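Local coordinates for protein Polyphosphate:AMP phosphotransferase (Pseudomonas aeruginosa PAO1, PDB 3CZP) that uses inorganic polyphosphate as phosphate donor to convert AMP to ADP, and less efficiently GMP to GDP, with magnesium as cofactor, at residues 137-142 / 147-152; 419-424 / 473-478; 288-293 / 485-490; 368-373 / 378-383. All blocks are in the same frame, centred on the assembly; numbering follows the deposited sequence.

Contact 1 lies in the first of two fused PPK2 domains; contacts 2, 3 and 4 belong to the second. Contacts 1 and 3 are buried, but the former joins a helix to a strand around a salt bridge, whereas the latter packs two helices through leucine and isoleucine. Contact 2, partly buried, shares helix 475-496 with contact 3: near its start an arginine reaches for backbone carbonyls, and farther along aliphatic groups take over. Contact 4 is a surface turn with loose apolar and sulfur contacts. Although contacts 1 and 4 sit in different domains, their nearest atoms are only about 7 Å apart, close to where the domains meet.

Contact 1: residues 137-142 / 147-152; sequences RFERML and ALLFKF. With EDO (1,2-ethanediol), chain G.
K151 NZ is held by three oxygens: E139 OE1 at 2.8 Å, forming a salt bridge, the backbone oxygen of T203, and the hydroxyl of Y111. OE1 offers its syn lone pair, on the side of the other carboxylate oxygen, and the two side chains come at each other from opposite directions. OE2 of E139 is bound in turn by Y111 OH and W110 NE1, so the carboxylate is fixed at both oxygens. A lysine and a glutamate suit this buried place because each supplies the charge that the other needs and both have further polar partners.

Next to the bridge L149 crosses the glutamate arm at about a right angle. Its CD2 lies 3.7 Å from E139 CB and 3.6 Å from E139 CD, an apolar support for the length of the acid. L149 CG stands anti to the backbone N (chi1 174°), which sends the branched end towards the helix.

At the end of the helix the link passes to the backbone. A147 N donates to L142 O over 2.9 Å, with an N-H...O angle of 158°. The small A147 side chain fits here, its CB 3.2 Å from L142 O and also touching L142 CB. On the outer side R140, salt-bridged to E136, makes a weak bond to an ethanediol molecule, probably from the crystallisation liquor, that D144 also binds.

Helix 125-144 thus returns into strand 148-155, completing a beta-alpha-beta crossover from strand 103-107 in the parallel sheet of a P-loop-type domain, here the PPK2 domain that seems to be catalytically inactive.

Contact 2: residues 419-424 / 473-478; sequences MERFKE and NDKRFA
The second PPK2 domain has a P-loop fold, and here the helix that follows strand 404-412 faces the loop between strand 467-471 and the last helix, 475-496. R421 spans the gap. Its chain is extended from CG to NE, with CG anti to the carbonyl carbon (chi1 -63°), and the long arm carries its charge well away from its own helix.

R421 NH2 approaches N473 O at 2.8 Å, the oxygen lying near the guanidinium plane, but the N-H...O angle of 117° makes this a weak bond. A stronger partner of the same nitrogen is the oxygen of A472, while NH1 turns to A310 O, in the Walker A-like (GxxxxGK) loop after strand 300-307, probably the phosphate-binding loop.

Over one face of the guanidinium runs the aliphatic part of K475, sliding past the arginine in the opposite direction. Its CE sits 3.9 Å above the centre of the group. The flexible methylenes suit this place, for they cover the flat cation and carry NZ onward, 4.7 Å from R421 NE.

Next to these, D474 caps the helix: its OD2 accepts F477 N at 3.0 Å from well above the carboxylate plane, and also binds L271 N. N473 anchors the loop through ND2 to D414.

The charge of R421 is probably balanced by the negative ends of several carbonyl dipoles and not by a carboxylate of these two segments, which may ease the nearness of the lysine ammonium; one side chain thus ties together helix 415-427, the loop after strand 467-471 and the loop holding A310.

Contact 3: residues 288-293 / 485-490; sequences AGLIRD and TINDAI
Helices 273-292 and 475-496 run in roughly the same direction, their short segments inclined at 32° with the axes 10.2 Å apart at closest approach. L290 and I490 mark the nearest point of the backbones, with CA atoms separated by 7.0 Å, and these two residues also lead the side-chain packing.

L290 touches with CB and both methyls: CB lies 3.9 Å and CD2 4.1 Å from I490 CG2. CD1 goes the other way, settling against N487, 3.7 Å from the backbone O and 3.8 Å from OD1. The first torsion of L290 (chi1 -73°) places CG beside the backbone N, and the fork at CG then spans N487 and I490, residues three apart on the opposing helix.

I490 is beta-branched and uses both its arms. While CG2, anti to the backbone N, faces L290, the longer arm ends in CD1, which comes within 4.1 Å of I291 CD1, the two isoleucines crossing at about a right angle. This lets one residue fill the space beside two neighbours.

N487 is the polar member of the group. Its amide nitrogen binds E283, about two turns before L290 in helix 273-292, so a buried asparagine has a partner, and its CB and CG lend carbon surface to L290. Y494 OH is hydrogen-bonded to the backbone O of L290.

Helix 475-496 rests on strand 404-412 through T485, I486 and A489. Helices 273-292 and 475-496 of the second PPK2 domain therefore pack together beside the parallel sheet, as in the layered alpha/beta architecture of P-loop NTPases.

Contact 4: residues 368-373 / 378-383; sequences YGRVLV and GFCAPA
The chain doubles back after helix 370-377, so that C380 CA comes to 7.5 Å from R370 CA and F379 CA to 7.8 Å from V373 CA. G378 ends the helix with a positive phi of 77°, a backbone shape that glycine takes easily, and starts the return.

C380 points its sulfur at the arginine. SG lies 4.0 Å from R370 NE and 4.1 Å from R370 CG, meeting the guanidinium obliquely; it is a van der Waals contact. The thiol suits the place by being small and weakly polar, and its torsion, with SG between the backbone N and the carbonyl carbon (chi1 72°), sets the sulfur beside the R370 chain. The arginine is held by others: NE forms a salt bridge with E374, NH1 with E145 of the first PPK2 domain, and Y346 gives a cation-pi contact.

This turn joins helix 370-377, which follows strand 360-364 in the P-loop-type fold of the second PPK2 domain, to helix 382-402, for which A381 is the N-cap; D384 accepts a bond from its backbone N.

On the outer side of the turn V373 and F379 pass at a slant. V373 CG2, anti to the backbone N, approaches F379 CE2 at 4.1 Å, while the ring carbon CD2 is 4.2 Å from V373 O. The exposed phenylalanine sets this CE2 carbon against the valine and also touches E374, and the valine, which rests against Y449 as well, gives it a compact branched surface.

Contact 1: residues 137-142 / 147-152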
loop_
_atom_site.group_PDB
_atom_site.type_symbol
_atom_site.label_atom_id
_atom_site.label_comp_id
_atom_site.label_asym_id
_atom_site.label_seq_id
_atom_site.Cartn_x
_atom_site.Cartn_y
_atom_site.Cartn_z
ATOM N N ARG A 137 13.130 -8.136 19.948
ATOM C CA ARG A 137 11.947 -7.345 20.322
ATOM C C ARG A 137 10.859 -7.310 19.186
ATOM O O ARG A 137 9.675 -7.317 19.471
ATOM C CB ARG A 137 12.363 -5.932 20.781
ATOM C CG ARG A 137 13.109 -5.924 22.139
ATOM C CD ARG A 137 13.436 -4.505 22.663
ATOM N NE ARG A 137 13.802 -3.536 21.596
ATOM C CZ ARG A 137 15.038 -3.214 21.179
ATOM N NH1 ARG A 137 16.111 -3.737 21.709
ATOM N NH2 ARG A 137 15.183 -2.333 20.204
ATOM N N PHE A 138 11.293 -7.154 17.954
ATOM C CA PHE A 138 10.411 -7.127 16.783
ATOM C C PHE A 138 9.691 -8.485 16.707
ATOM O O PHE A 138 8.468 -8.541 16.747
ATOM C CB PHE A 138 11.248 -6.810 15.559
ATOM C CG PHE A 138 10.499 -6.814 14.264
ATOM C CD1 PHE A 138 9.485 -5.969 14.027
ATOM C CD2 PHE A 138 10.843 -7.715 13.263
ATOM C CE1 PHE A 138 8.795 -6.006 12.838
ATOM C CE2 PHE A 138 10.182 -7.715 12.078
ATOM C CZ PHE A 138 9.154 -6.855 11.865
ATOM N N GLU A 139 10.455 -9.575 16.693
ATOM C CA GLU A 139 9.834 -10.911 16.645
ATOM C C GLU A 139 8.888 -11.172 17.789
ATOM O O GLU A 139 7.836 -11.760 17.578
ATOM C CB GLU A 139 10.837 -12.009 16.575
ATOM C CG GLU A 139 11.643 -11.850 15.294
ATOM C CD GLU A 139 12.675 -12.845 15.101
ATOM O OE1 GLU A 139 12.782 -13.772 15.938
ATOM O OE2 GLU A 139 13.436 -12.671 14.075
ATOM N N ARG A 140 9.255 -10.708 18.973
ATOM C CA ARG A 140 8.379 -10.934 20.149
ATOM C C ARG A 140 7.009 -10.288 19.982
ATOM O O ARG A 140 5.975 -10.858 20.390
ATOM C CB ARG A 140 9.061 -10.464 21.421
ATOM C CG ARG A 140 8.330 -10.811 22.700
ATOM C CD ARG A 140 8.928 -10.164 23.929
ATOM N NE ARG A 140 10.125 -10.914 24.287
ATOM C CZ ARG A 140 10.147 -12.008 25.061
ATOM N NH1 ARG A 140 9.039 -12.476 25.659
ATOM N NH2 ARG A 140 11.296 -12.631 25.249
HETATM N N MSE A 141 7.013 -9.087 19.413
HETATM C CA MSE A 141 5.787 -8.324 19.245
HETATM C C MSE A 141 4.902 -8.989 18.189
HETATM O O MSE A 141 3.704 -9.063 18.323
HETATM C CB MSE A 141 6.152 -6.884 18.854
HETATM C CG MSE A 141 4.990 -6.018 18.392
HETATM SE SE MSE A 141 5.534 -4.208 17.942
HETATM C CE MSE A 141 7.048 -4.638 16.789
ATOM N N LEU A 142 5.527 -9.433 17.115
ATOM C CA LEU A 142 4.802 -10.121 16.064
ATOM C C LEU A 142 4.149 -11.345 16.541
ATOM O O LEU A 142 2.995 -11.588 16.172
ATOM C CB LEU A 142 5.704 -10.527 14.933
ATOM C CG LEU A 142 6.310 -9.396 14.148
ATOM C CD1 LEU A 142 7.133 -9.994 12.986
ATOM C CD2 LEU A 142 5.225 -8.422 13.643
ATOM N N ALA A 147 1.447 -13.877 15.264
ATOM C CA ALA A 147 2.189 -14.524 14.192
ATOM C C ALA A 147 2.735 -15.872 14.615
ATOM O O ALA A 147 3.227 -16.044 15.748
ATOM C CB ALA A 147 3.401 -13.619 13.673
ATOM N N LEU A 148 2.726 -16.791 13.637
ATOM C CA LEU A 148 3.488 -18.017 13.671
ATOM C C LEU A 148 4.775 -17.858 12.860
ATOM O O LEU A 148 4.761 -17.780 11.643
ATOM C CB LEU A 148 2.641 -19.184 13.139
ATOM C CG LEU A 148 3.279 -20.575 13.135
ATOM C CD1 LEU A 148 3.548 -21.084 14.558
ATOM C CD2 LEU A 148 2.413 -21.566 12.292
ATOM N N LEU A 149 5.892 -17.852 13.585
ATOM C CA LEU A 149 7.177 -17.454 13.074
ATOM C C LEU A 149 8.140 -18.619 13.120
ATOM O O LEU A 149 8.501 -19.143 14.197
ATOM C CB LEU A 149 7.741 -16.309 13.912
ATOM C CG LEU A 149 9.176 -15.892 13.537
ATOM C CD1 LEU A 149 9.262 -15.397 12.086
ATOM C CD2 LEU A 149 9.669 -14.809 14.450
ATOM N N PHE A 150 8.541 -19.063 11.957
ATOM C CA PHE A 150 9.561 -20.091 11.817
ATOM C C PHE A 150 10.879 -19.445 11.386
ATOM O O PHE A 150 10.872 -18.586 10.497
ATOM C CB PHE A 150 9.144 -21.069 10.711
ATOM C CG PHE A 150 7.922 -21.875 11.028
ATOM C CD1 PHE A 150 8.039 -23.126 11.681
ATOM C CD2 PHE A 150 6.660 -21.458 10.602
ATOM C CE1 PHE A 150 6.911 -23.892 11.920
ATOM C CE2 PHE A 150 5.549 -22.212 10.878
ATOM C CZ PHE A 150 5.669 -23.420 11.538
ATOM N N LYS A 151 12.019 -19.878 11.945
ATOM C CA LYS A 151 13.335 -19.454 11.442
ATOM C C LYS A 151 14.233 -20.691 11.128
ATOM O O LYS A 151 14.541 -21.493 12.000
ATOM C CB LYS A 151 14.030 -18.530 12.433
ATOM C CG LYS A 151 13.153 -17.416 12.975
ATOM C CD LYS A 151 13.930 -16.508 13.818
ATOM C CE LYS A 151 13.660 -16.738 15.300
ATOM N NZ LYS A 151 14.547 -15.889 15.936
ATOM N N PHE A 152 14.687 -20.794 9.887
ATOM C CA PHE A 152 15.461 -21.924 9.478
ATOM C C PHE A 152 16.828 -21.459 9.101
ATOM O O PHE A 152 16.999 -20.541 8.273
ATOM C CB PHE A 152 14.813 -22.705 8.318
ATOM C CG PHE A 152 13.529 -23.349 8.659
ATOM C CD1 PHE A 152 13.478 -24.552 9.347
ATOM C CD2 PHE A 152 12.330 -22.772 8.249
ATOM C CE1 PHE A 152 12.244 -25.132 9.636
ATOM C CE2 PHE A 152 11.105 -23.378 8.500
ATOM C CZ PHE A 152 11.056 -24.517 9.198
HETATM C C1 EDO G . 5.473 -14.209 22.662
HETATM O O1 EDO G . 4.234 -14.940 22.528
HETATM C C2 EDO G . 5.916 -14.143 24.138
HETATM O O2 EDO G . 6.029 -12.798 24.656
#

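Contact 2: residues 419-424 / 473-478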
loop_
_atom_site.group_PDB
_atom_site.type_symbol
_atom_site.label_atom_id
_atom_site.label_comp_id
_atom_site.label_asym_id
_atom_site.label_seq_id
_atom_site.Cartn_x
_atom_site.Cartn_y
_atom_site.Cartn_z
HETATM N N MSE A 419 -17.117 21.152 28.850
HETATM C CA MSE A 419 -18.538 21.348 28.721
HETATM C C MSE A 419 -18.958 22.665 28.052
HETATM O O MSE A 419 -19.976 22.692 27.341
HETATM C CB MSE A 419 -19.170 21.300 30.092
HETATM C CG MSE A 419 -20.646 21.522 30.108
HETATM SE SE MSE A 419 -20.969 21.940 31.973
HETATM C CE MSE A 419 -19.373 23.076 32.414
ATOM N N GLU A 420 -18.217 23.740 28.339
ATOM C CA GLU A 420 -18.356 25.030 27.653
ATOM C C GLU A 420 -18.174 24.820 26.170
ATOM O O GLU A 420 -18.902 25.381 25.350
ATOM C CB GLU A 420 -17.266 26.001 28.098
ATOM C CG GLU A 420 -17.468 26.629 29.469
ATOM C CD GLU A 420 -16.229 27.441 29.909
ATOM O OE1 GLU A 420 -15.127 27.284 29.314
ATOM O OE2 GLU A 420 -16.355 28.230 30.832
ATOM N N ARG A 421 -17.180 24.015 25.817
ATOM C CA ARG A 421 -16.901 23.794 24.412
ATOM C C ARG A 421 -17.964 22.886 23.779
ATOM O O ARG A 421 -18.307 23.070 22.618
ATOM C CB ARG A 421 -15.461 23.273 24.241
ATOM C CG ARG A 421 -14.400 24.316 24.726
ATOM C CD ARG A 421 -12.973 23.978 24.239
ATOM N NE ARG A 421 -11.993 24.975 24.665
ATOM C CZ ARG A 421 -10.677 24.812 24.589
ATOM N NH1 ARG A 421 -10.161 23.712 24.060
ATOM N NH2 ARG A 421 -9.861 25.766 24.976
ATOM N N PHE A 422 -18.520 21.952 24.559
ATOM C CA PHE A 422 -19.581 21.060 24.066
ATOM C C PHE A 422 -20.860 21.848 23.820
ATOM O O PHE A 422 -21.587 21.554 22.884
ATOM C CB PHE A 422 -19.836 19.906 25.041
ATOM C CG PHE A 422 -18.857 18.743 24.922
ATOM C CD1 PHE A 422 -17.647 18.853 24.242
ATOM C CD2 PHE A 422 -19.152 17.532 25.545
ATOM C CE1 PHE A 422 -16.766 17.765 24.172
ATOM C CE2 PHE A 422 -18.284 16.455 25.478
ATOM C CZ PHE A 422 -17.087 16.570 24.784
ATOM N N LYS A 423 -21.112 22.855 24.642
ATOM C CA LYS A 423 -22.249 23.742 24.438
ATOM C C LYS A 423 -21.998 24.695 23.261
ATOM O O LYS A 423 -22.870 24.833 22.405
ATOM C CB LYS A 423 -22.618 24.484 25.734
ATOM C CG LYS A 423 -22.971 23.535 26.867
ATOM C CD LYS A 423 -23.635 24.220 28.039
ATOM C CE LYS A 423 -22.658 24.996 28.914
ATOM N NZ LYS A 423 -23.451 25.692 30.030
ATOM N N GLU A 424 -20.812 25.301 23.176
ATOM C CA GLU A 424 -20.523 26.225 22.062
ATOM C C GLU A 424 -20.652 25.538 20.701
ATOM O O GLU A 424 -21.170 26.117 19.754
ATOM C CB GLU A 424 -19.140 26.877 22.202
ATOM C CG GLU A 424 -18.863 28.025 21.206
ATOM C CD GLU A 424 -19.986 29.088 21.139
ATOM O OE1 GLU A 424 -20.489 29.541 22.202
ATOM O OE2 GLU A 424 -20.380 29.473 20.008
ATOM N N ASN A 473 -6.881 24.919 27.948
ATOM C CA ASN A 473 -8.092 25.675 28.243
ATOM C C ASN A 473 -8.203 26.988 27.433
ATOM O O ASN A 473 -9.307 27.426 27.143
ATOM C CB ASN A 473 -8.179 26.043 29.741
ATOM C CG ASN A 473 -8.754 24.933 30.613
ATOM O OD1 ASN A 473 -8.966 23.830 30.151
ATOM N ND2 ASN A 473 -8.996 25.245 31.920
ATOM N N ASP A 474 -7.050 27.623 27.179
ATOM C CA ASP A 474 -6.925 28.824 26.359
ATOM C C ASP A 474 -6.305 28.407 25.050
ATOM O O ASP A 474 -5.128 28.027 24.997
ATOM C CB ASP A 474 -6.028 29.894 27.030
ATOM C CG ASP A 474 -5.913 31.167 26.187
ATOM O OD1 ASP A 474 -6.954 31.757 25.868
ATOM O OD2 ASP A 474 -4.797 31.573 25.805
ATOM N N LYS A 475 -7.107 28.430 23.997
ATOM C CA LYS A 475 -6.663 28.057 22.647
ATOM C C LYS A 475 -5.416 28.799 22.179
ATOM O O LYS A 475 -4.563 28.226 21.483
ATOM C CB LYS A 475 -7.799 28.246 21.622
ATOM C CG LYS A 475 -8.757 27.039 21.505
ATOM C CD LYS A 475 -10.247 27.497 21.239
ATOM C CE LYS A 475 -11.170 26.308 21.006
ATOM N NZ LYS A 475 -12.425 26.702 20.315
ATOM N N ARG A 476 -5.309 30.072 22.548
ATOM C CA ARG A 476 -4.241 30.915 22.049
ATOM C C ARG A 476 -2.899 30.449 22.598
ATOM O O ARG A 476 -1.912 30.321 21.855
ATOM C CB ARG A 476 -4.512 32.361 22.431
ATOM C CG ARG A 476 -5.744 32.952 21.794
ATOM C CD ARG A 476 -5.870 34.406 22.150
ATOM N NE ARG A 476 -6.813 35.068 21.263
ATOM C CZ ARG A 476 -7.966 35.612 21.625
ATOM N NH1 ARG A 476 -8.361 35.649 22.898
ATOM N NH2 ARG A 476 -8.726 36.181 20.699
ATOM N N PHE A 477 -2.882 30.178 23.903
ATOM C CA PHE A 477 -1.680 29.710 24.625
ATOM C C PHE A 477 -1.281 28.353 24.060
ATOM O O PHE A 477 -0.124 28.134 23.658
ATOM C CB PHE A 477 -1.993 29.636 26.146
ATOM C CG PHE A 477 -0.881 29.052 26.984
ATOM C CD1 PHE A 477 0.063 29.883 27.585
ATOM C CD2 PHE A 477 -0.769 27.679 27.169
ATOM C CE1 PHE A 477 1.084 29.372 28.357
ATOM C CE2 PHE A 477 0.282 27.140 27.940
ATOM C CZ PHE A 477 1.213 27.998 28.529
ATOM N N ALA A 478 -2.270 27.459 23.990
ATOM C CA ALA A 478 -2.105 26.112 23.417
ATOM C C ALA A 478 -1.481 26.141 22.009
ATOM O O ALA A 478 -0.481 25.444 21.730
ATOM C CB ALA A 478 -3.457 25.364 23.401
#

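Contact 3: residues 288-293 / 485-490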
loop_
_atom_site.group_PDB
_atom_site.type_symbol
_atom_site.label_atom_id
_atom_site.label_comp_id
_atom_site.label_asym_id
_atom_site.label_seq_id
_atom_site.Cartn_x
_atom_site.Cartn_y
_atom_site.Cartn_z
ATOM N N ALA A 288 8.497 27.802 9.291
ATOM C CA ALA A 288 8.700 27.809 7.853
ATOM C C ALA A 288 10.209 27.817 7.541
ATOM O O ALA A 288 10.688 27.144 6.619
ATOM C CB ALA A 288 8.030 29.015 7.254
ATOM N N GLY A 289 10.971 28.576 8.317
ATOM C CA GLY A 289 12.392 28.724 8.015
ATOM C C GLY A 289 13.161 27.477 8.368
ATOM O O GLY A 289 14.096 27.097 7.673
ATOM N N LEU A 290 12.757 26.810 9.450
ATOM C CA LEU A 290 13.438 25.585 9.915
ATOM C C LEU A 290 13.242 24.437 8.963
ATOM O O LEU A 290 14.148 23.615 8.807
ATOM C CB LEU A 290 12.971 25.188 11.313
ATOM C CG LEU A 290 13.498 26.073 12.457
ATOM C CD1 LEU A 290 12.647 25.884 13.693
ATOM C CD2 LEU A 290 14.949 25.762 12.755
ATOM N N ILE A 291 12.036 24.358 8.375
ATOM C CA ILE A 291 11.672 23.334 7.388
ATOM C C ILE A 291 12.421 23.525 6.066
ATOM O O ILE A 291 12.781 22.546 5.404
ATOM C CB ILE A 291 10.157 23.317 7.125
ATOM C CG1 ILE A 291 9.408 22.846 8.360
ATOM C CG2 ILE A 291 9.815 22.419 5.964
ATOM C CD1 ILE A 291 9.672 21.500 8.724
ATOM N N ARG A 292 12.707 24.782 5.733
ATOM C CA ARG A 292 13.315 25.171 4.467
ATOM C C ARG A 292 14.836 25.072 4.610
ATOM O O ARG A 292 15.545 24.965 3.631
ATOM C CB ARG A 292 12.807 26.583 4.096
ATOM C CG ARG A 292 13.555 27.370 3.000
ATOM C CD ARG A 292 13.264 28.916 3.052
ATOM N NE ARG A 292 11.810 29.190 3.121
ATOM C CZ ARG A 292 11.163 29.905 4.061
ATOM N NH1 ARG A 292 11.818 30.513 5.049
ATOM N NH2 ARG A 292 9.831 30.028 3.992
ATOM N N ASP A 293 15.334 25.059 5.837
ATOM C CA ASP A 293 16.780 24.991 6.106
ATOM C C ASP A 293 17.308 23.709 5.448
ATOM O O ASP A 293 16.662 22.662 5.522
ATOM C CB ASP A 293 17.006 24.989 7.632
ATOM C CG ASP A 293 18.455 25.207 8.042
ATOM O OD1 ASP A 293 19.336 24.341 7.767
ATOM O OD2 ASP A 293 18.712 26.246 8.679
ATOM N N THR A 485 7.164 24.314 20.523
ATOM C CA THR A 485 7.733 23.010 20.801
ATOM C C THR A 485 8.278 22.323 19.560
ATOM O O THR A 485 9.396 21.752 19.573
ATOM C CB THR A 485 6.722 22.063 21.447
ATOM O OG1 THR A 485 6.193 22.637 22.648
ATOM C CG2 THR A 485 7.407 20.706 21.773
ATOM N N ILE A 486 7.479 22.298 18.514
ATOM C CA ILE A 486 7.942 21.790 17.241
ATOM C C ILE A 486 9.260 22.460 16.860
ATOM O O ILE A 486 10.235 21.782 16.614
ATOM C CB ILE A 486 6.877 21.938 16.136
ATOM C CG1 ILE A 486 5.698 20.987 16.430
ATOM C CG2 ILE A 486 7.416 21.593 14.754
ATOM C CD1 ILE A 486 4.528 21.276 15.544
ATOM N N ASN A 487 9.274 23.788 16.849
ATOM C CA ASN A 487 10.436 24.572 16.507
ATOM C C ASN A 487 11.626 24.300 17.417
ATOM O O ASN A 487 12.747 24.163 16.924
ATOM C CB ASN A 487 10.099 26.086 16.577
ATOM C CG ASN A 487 9.096 26.546 15.479
ATOM O OD1 ASN A 487 8.946 25.893 14.451
ATOM N ND2 ASN A 487 8.436 27.694 15.704
ATOM N N ASP A 488 11.399 24.265 18.742
ATOM C CA ASP A 488 12.500 23.905 19.691
ATOM C C ASP A 488 13.080 22.507 19.334
ATOM O O ASP A 488 14.292 22.297 19.392
ATOM C CB ASP A 488 12.022 23.846 21.158
ATOM C CG ASP A 488 11.684 25.189 21.738
ATOM O OD1 ASP A 488 12.027 26.232 21.131
ATOM O OD2 ASP A 488 11.069 25.190 22.841
ATOM N N ALA A 489 12.202 21.555 18.997
ATOM C CA ALA A 489 12.632 20.181 18.673
ATOM C C ALA A 489 13.484 20.088 17.387
ATOM O O ALA A 489 14.482 19.384 17.348
ATOM C CB ALA A 489 11.428 19.204 18.625
ATOM N N ILE A 490 13.095 20.800 16.340
ATOM C CA ILE A 490 13.900 20.877 15.091
ATOM C C ILE A 490 15.250 21.569 15.343
ATOM O O ILE A 490 16.287 21.056 14.956
ATOM C CB ILE A 490 13.162 21.623 13.958
ATOM C CG1 ILE A 490 11.841 20.923 13.578
ATOM C CG2 ILE A 490 14.048 21.732 12.728
ATOM C CD1 ILE A 490 10.898 21.767 12.650
#

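Contact 4: residues 368-373 / 378-383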
loop_
_atom_site.group_PDB
_atom_site.type_symbol
_atom_site.label_atom_id
_atom_site.label_comp_id
_atom_site.label_asym_id
_atom_site.label_seq_id
_atom_site.Cartn_x
_atom_site.Cartn_y
_atom_site.Cartn_z
ATOM N N TYR A 368 -0.884 5.735 20.279
ATOM C CA TYR A 368 -1.270 5.851 21.689
ATOM C C TYR A 368 -2.708 5.458 22.009
ATOM O O TYR A 368 -3.041 5.199 23.190
ATOM C CB TYR A 368 -0.890 7.231 22.240
ATOM C CG TYR A 368 0.606 7.357 22.375
ATOM C CD1 TYR A 368 1.263 6.774 23.436
ATOM C CD2 TYR A 368 1.380 7.988 21.391
ATOM C CE1 TYR A 368 2.652 6.847 23.570
ATOM C CE2 TYR A 368 2.785 8.065 21.524
ATOM C CZ TYR A 368 3.407 7.495 22.631
ATOM O OH TYR A 368 4.779 7.528 22.804
ATOM N N GLY A 369 -3.537 5.357 20.975
ATOM C CA GLY A 369 -4.911 4.875 21.132
ATOM C C GLY A 369 -5.004 3.568 21.906
ATOM O O GLY A 369 -5.898 3.394 22.711
ATOM N N ARG A 370 -4.061 2.657 21.660
ATOM C CA ARG A 370 -4.003 1.377 22.350
ATOM C C ARG A 370 -3.985 1.511 23.878
ATOM O O ARG A 370 -4.688 0.744 24.590
ATOM C CB ARG A 370 -2.814 0.509 21.888
ATOM C CG ARG A 370 -2.752 -0.783 22.690
ATOM C CD ARG A 370 -2.244 -1.965 21.931
ATOM N NE ARG A 370 -3.265 -2.480 21.010
ATOM C CZ ARG A 370 -3.071 -3.552 20.258
ATOM N NH1 ARG A 370 -1.908 -4.211 20.302
ATOM N NH2 ARG A 370 -4.019 -3.938 19.430
ATOM N N VAL A 371 -3.207 2.484 24.384
ATOM C CA VAL A 371 -3.076 2.705 25.838
ATOM C C VAL A 371 -3.988 3.822 26.364
ATOM O O VAL A 371 -3.940 4.174 27.536
ATOM C CB VAL A 371 -1.626 3.002 26.239
ATOM C CG1 VAL A 371 -0.735 1.841 25.773
ATOM C CG2 VAL A 371 -1.197 4.382 25.692
ATOM N N LEU A 372 -4.842 4.341 25.483
ATOM C CA LEU A 372 -5.866 5.305 25.863
ATOM C C LEU A 372 -7.221 4.682 25.598
ATOM O O LEU A 372 -7.664 3.851 26.378
ATOM C CB LEU A 372 -5.639 6.630 25.132
ATOM C CG LEU A 372 -4.357 7.420 25.489
ATOM C CD1 LEU A 372 -4.250 8.592 24.487
ATOM C CD2 LEU A 372 -4.283 7.912 26.983
ATOM N N VAL A 373 -7.892 5.027 24.503
ATOM C CA VAL A 373 -9.247 4.471 24.244
ATOM C C VAL A 373 -9.418 2.930 24.244
ATOM O O VAL A 373 -10.434 2.434 24.701
ATOM C CB VAL A 373 -9.871 5.076 22.942
ATOM C CG1 VAL A 373 -9.006 4.776 21.685
ATOM C CG2 VAL A 373 -11.325 4.622 22.779
ATOM N N GLY A 378 -11.821 -1.427 26.426
ATOM C CA GLY A 378 -11.507 -2.846 26.337
ATOM C C GLY A 378 -11.514 -3.340 24.910
ATOM O O GLY A 378 -12.017 -4.417 24.625
ATOM N N PHE A 379 -10.968 -2.564 23.987
ATOM C CA PHE A 379 -10.922 -3.015 22.618
ATOM C C PHE A 379 -9.740 -3.967 22.429
ATOM O O PHE A 379 -9.597 -4.589 21.367
ATOM C CB PHE A 379 -10.870 -1.831 21.646
ATOM C CG PHE A 379 -12.109 -0.953 21.661
ATOM C CD1 PHE A 379 -13.385 -1.483 21.903
ATOM C CD2 PHE A 379 -12.000 0.397 21.394
ATOM C CE1 PHE A 379 -14.538 -0.664 21.901
ATOM C CE2 PHE A 379 -13.144 1.230 21.394
ATOM C CZ PHE A 379 -14.413 0.686 21.653
ATOM N N CYS A 380 -8.876 -4.040 23.436
ATOM C CA CYS A 380 -7.790 -5.019 23.482
ATOM C C CYS A 380 -7.688 -5.511 24.946
ATOM O O CYS A 380 -8.251 -4.880 25.850
ATOM C CB CYS A 380 -6.458 -4.412 22.987
ATOM S SG CYS A 380 -5.701 -3.229 24.131
ATOM N N ALA A 381 -6.963 -6.608 25.166
ATOM C CA ALA A 381 -6.818 -7.201 26.502
ATOM C C ALA A 381 -5.798 -6.402 27.300
ATOM O O ALA A 381 -4.909 -5.764 26.721
ATOM C CB ALA A 381 -6.362 -8.675 26.385
ATOM N N PRO A 382 -5.920 -6.423 28.637
ATOM C CA PRO A 382 -4.864 -5.870 29.510
ATOM C C PRO A 382 -3.417 -6.226 29.130
ATOM O O PRO A 382 -2.583 -5.344 29.152
ATOM C CB PRO A 382 -5.230 -6.419 30.899
ATOM C CG PRO A 382 -6.718 -6.576 30.838
ATOM C CD PRO A 382 -7.091 -6.880 29.413
ATOM N N ALA A 383 -3.121 -7.488 28.813
ATOM C CA ALA A 383 -1.778 -7.891 28.311
ATOM C C ALA A 383 -1.342 -7.070 27.089
ATOM O O ALA A 383 -0.152 -6.721 26.938
ATOM C CB ALA A 383 -1.740 -9.433 27.981
#